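ThermoDBP-single stranded DNA binding protein (Thermoproteus tenax, PDB 3TEK) binds single-stranded DNA, apparently taking the place of the canonical single-stranded DNA-binding protein in the Thermoproteales. Local coordinates at residues Arg78-Asp81 with Phe85-Thr88. Sequence-based numbering, arbitrary orientation.
Sequences RIRD and FRET
Arg86 leaves its helix with CG anti to its carbonyl carbon (chi1 -66°) and bends at chi2 (-74°), which carries its guanidinium to the backbone of Arg80, while Phe85, with CG trans to its own N (chi1 -175°), extends its ring to Ile79. The carbonyl oxygen of Arg80 receives two N-H groups of this one side chain. Arg86 NE gives the main bond; its modelled distance of 2.5 Å from Arg80 O is unusually short, so the exact length is doubtful, but the fairly straight geometry, in the carbonyl plane, supports a bond. Arg86 NH2 adds a weak, more bent bond to Arg80 O at 3.1 Å. Because the oxygen sits at the edge of the guanidinium, close to its plane, the direction of the NE bond may help to hold the group in place.

Arg86 NH2 also rests against Asp81, 3.5 Å from Asp81 CB, and stands over one face of the Arg80 guanidinium, displaced toward its rim, with Arg80 NH1 3.7 Å from Arg86 NH2. The two guanidinium planes are nearly perpendicular, and the proximity of these like charges is probably unfavourable in itself. Asp81 OD1, 5.6 Å from Arg86 NH2, is too distant for a salt bridge but may temper the charge.

On the buried side Ile79 and Phe85 pack together. Ile79 CD1 lies over one face of the Phe85 ring, 4.2 Å from Phe85 CD1, and the backbone carbonyl oxygen Ile79 O lies against Phe85 CB at 3.2 Å. Phe57 and Val60 of helix 52-68 also meet Phe85. Ser82 OG hydrogen-bonds both Ile79 O and Phe85 N, bridging the backbones within the turn. Together these contacts form a tight interhelical turn joining helices 71-79 and 83-108 of the single-stranded DNA-binding domain.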
ATOM      1  N   ARG A  78       7.732 -12.665 -11.698  1.00 45.35           N
ATOM      2  CA  ARG A  78       6.795 -12.742 -12.801  1.00 44.57           C
ATOM      3  C   ARG A  78       5.793 -11.575 -12.806  1.00 44.88           C
ATOM      4  O   ARG A  78       5.628 -10.904 -13.819  1.00 45.00           O
ATOM      5  CB  ARG A  78       6.023 -14.040 -12.758  1.00 45.46           C
ATOM      6  CG  ARG A  78       4.950 -14.113 -13.826  1.00 45.06           C
ATOM      7  CD  ARG A  78       4.424 -15.504 -13.929  1.00 45.85           C
ATOM      8  NE  ARG A  78       3.840 -15.943 -12.672  1.00 45.23           N
ATOM      9  CZ  ARG A  78       2.616 -15.622 -12.238  1.00 45.33           C
ATOM     10  NH1 ARG A  78       1.816 -14.817 -12.946  1.00 45.29           N
ATOM     11  NH2 ARG A  78       2.191 -16.099 -11.071  1.00 45.46           N
ATOM     12  N   ILE A  79       5.110 -11.346 -11.690  1.00 43.34           N
ATOM     13  CA  ILE A  79       4.016 -10.387 -11.701  1.00 44.18           C
ATOM     14  C   ILE A  79       4.477  -8.949 -11.705  1.00 45.45           C
ATOM     15  O   ILE A  79       3.754  -8.060 -12.204  1.00 43.95           O
ATOM     16  CB  ILE A  79       3.013 -10.610 -10.538  1.00 43.67           C
ATOM     17  CG1 ILE A  79       3.630 -10.286  -9.185  1.00 41.31           C
ATOM     18  CG2 ILE A  79       2.511 -12.013 -10.544  1.00 42.13           C
ATOM     19  CD1 ILE A  79       2.600 -10.247  -8.074  1.00 41.70           C
ATOM     20  N   ARG A  80       5.689  -8.738 -11.181  1.00 48.95           N
ATOM     21  CA  ARG A  80       6.239  -7.409 -10.944  1.00 51.91           C
ATOM     22  C   ARG A  80       6.164  -6.465 -12.147  1.00 53.23           C
ATOM     23  O   ARG A  80       5.932  -5.264 -11.988  1.00 53.10           O
ATOM     24  CB  ARG A  80       7.697  -7.514 -10.497  1.00 55.56           C
ATOM     25  CG  ARG A  80       8.237  -6.217 -10.005  1.00 60.74           C
ATOM     26  CD  ARG A  80       9.606  -6.372  -9.353  1.00 66.54           C
ATOM     27  NE  ARG A  80      10.526  -5.342  -9.819  1.00 69.91           N
ATOM     28  CZ  ARG A  80      10.968  -5.236 -11.063  1.00 73.40           C
ATOM     29  NH1 ARG A  80      10.611  -6.125 -11.998  1.00 74.82           N
ATOM     30  NH2 ARG A  80      11.794  -4.249 -11.370  1.00 76.02           N
ATOM     31  N   ASP A  81       6.399  -6.999 -13.338  1.00 55.24           N
ATOM     32  CA  ASP A  81       6.368  -6.201 -14.575  1.00 54.66           C
ATOM     33  C   ASP A  81       5.191  -6.549 -15.537  1.00 53.22           C
ATOM     34  O   ASP A  81       5.170  -6.096 -16.698  1.00 51.46           O
ATOM     35  CB  ASP A  81       7.722  -6.317 -15.293  1.00 59.76           C
ATOM     36  CG  ASP A  81       8.039  -7.752 -15.754  1.00 63.96           C
ATOM     37  OD1 ASP A  81       9.034  -7.938 -16.477  1.00 71.59           O
ATOM     38  OD2 ASP A  81       7.306  -8.688 -15.400  1.00 64.35           O
ATOM     39  N   PHE A  85      -0.448  -6.100 -12.715  1.00 40.50           N
ATOM     40  CA  PHE A  85       0.128  -5.603 -11.448  1.00 42.46           C
ATOM     41  C   PHE A  85       0.494  -4.141 -11.519  1.00 43.13           C
ATOM     42  O   PHE A  85       0.204  -3.394 -10.589  1.00 42.72           O
ATOM     43  CB  PHE A  85       1.342  -6.392 -11.042  1.00 42.49           C
ATOM     44  CG  PHE A  85       1.911  -6.011  -9.693  1.00 41.99           C
ATOM     45  CD1 PHE A  85       1.241  -6.327  -8.525  1.00 42.01           C
ATOM     46  CD2 PHE A  85       3.134  -5.378  -9.605  1.00 42.88           C
ATOM     47  CE1 PHE A  85       1.776  -5.993  -7.267  1.00 43.36           C
ATOM     48  CE2 PHE A  85       3.694  -5.046  -8.349  1.00 43.96           C
ATOM     49  CZ  PHE A  85       3.019  -5.356  -7.187  1.00 43.46           C
ATOM     50  N   ARG A  86       1.114  -3.726 -12.621  1.00 44.42           N
ATOM     51  CA  ARG A  86       1.540  -2.326 -12.742  1.00 45.38           C
ATOM     52  C   ARG A  86       0.316  -1.418 -12.782  1.00 43.45           C
ATOM     53  O   ARG A  86       0.271  -0.380 -12.108  1.00 40.80           O
ATOM     54  CB  ARG A  86       2.412  -2.088 -13.988  1.00 50.21           C
ATOM     55  CG  ARG A  86       3.773  -2.777 -14.009  1.00 55.10           C
ATOM     56  CD  ARG A  86       4.775  -2.102 -13.071  1.00 63.81           C
ATOM     57  NE  ARG A  86       5.989  -2.925 -12.903  1.00 70.62           N
ATOM     58  CZ  ARG A  86       7.196  -2.674 -13.426  1.00 75.47           C
ATOM     59  NH1 ARG A  86       7.423  -1.585 -14.175  1.00 81.33           N
ATOM     60  NH2 ARG A  86       8.188  -3.525 -13.186  1.00 76.37           N
ATOM     61  N   GLU A  87      -0.683  -1.806 -13.575  1.00 41.91           N
ATOM     62  CA  GLU A  87      -1.918  -1.010 -13.681  1.00 42.23           C
ATOM     63  C   GLU A  87      -2.689  -0.917 -12.349  1.00 41.77           C
ATOM     64  O   GLU A  87      -3.136   0.158 -11.960  1.00 42.82           O
ATOM     65  CB  GLU A  87      -2.841  -1.590 -14.746  1.00 42.58           C
ATOM     66  CG  GLU A  87      -4.251  -1.001 -14.727  1.00 43.58           C
ATOM     67  CD  GLU A  87      -4.228   0.503 -14.925  1.00 46.21           C
ATOM     68  OE1 GLU A  87      -3.195   1.002 -15.445  1.00 47.18           O
ATOM     69  OE2 GLU A  87      -5.221   1.197 -14.556  1.00 46.37           O
ATOM     70  N   THR A  88      -2.868  -2.038 -11.674  1.00 39.97           N
ATOM     71  CA  THR A  88      -3.633  -2.051 -10.428  1.00 39.78           C
ATOM     72  C   THR A  88      -2.856  -1.414  -9.266  1.00 41.31           C
ATOM     73  O   THR A  88      -3.463  -0.830  -8.392  1.00 41.16           O
ATOM     74  CB  THR A  88      -4.201  -3.453 -10.063  1.00 39.29           C
ATOM     75  OG1 THR A  88      -3.144  -4.415  -9.830  1.00 38.32           O
ATOM     76  CG2 THR A  88      -5.192  -3.943 -11.142  1.00 38.55           C
TER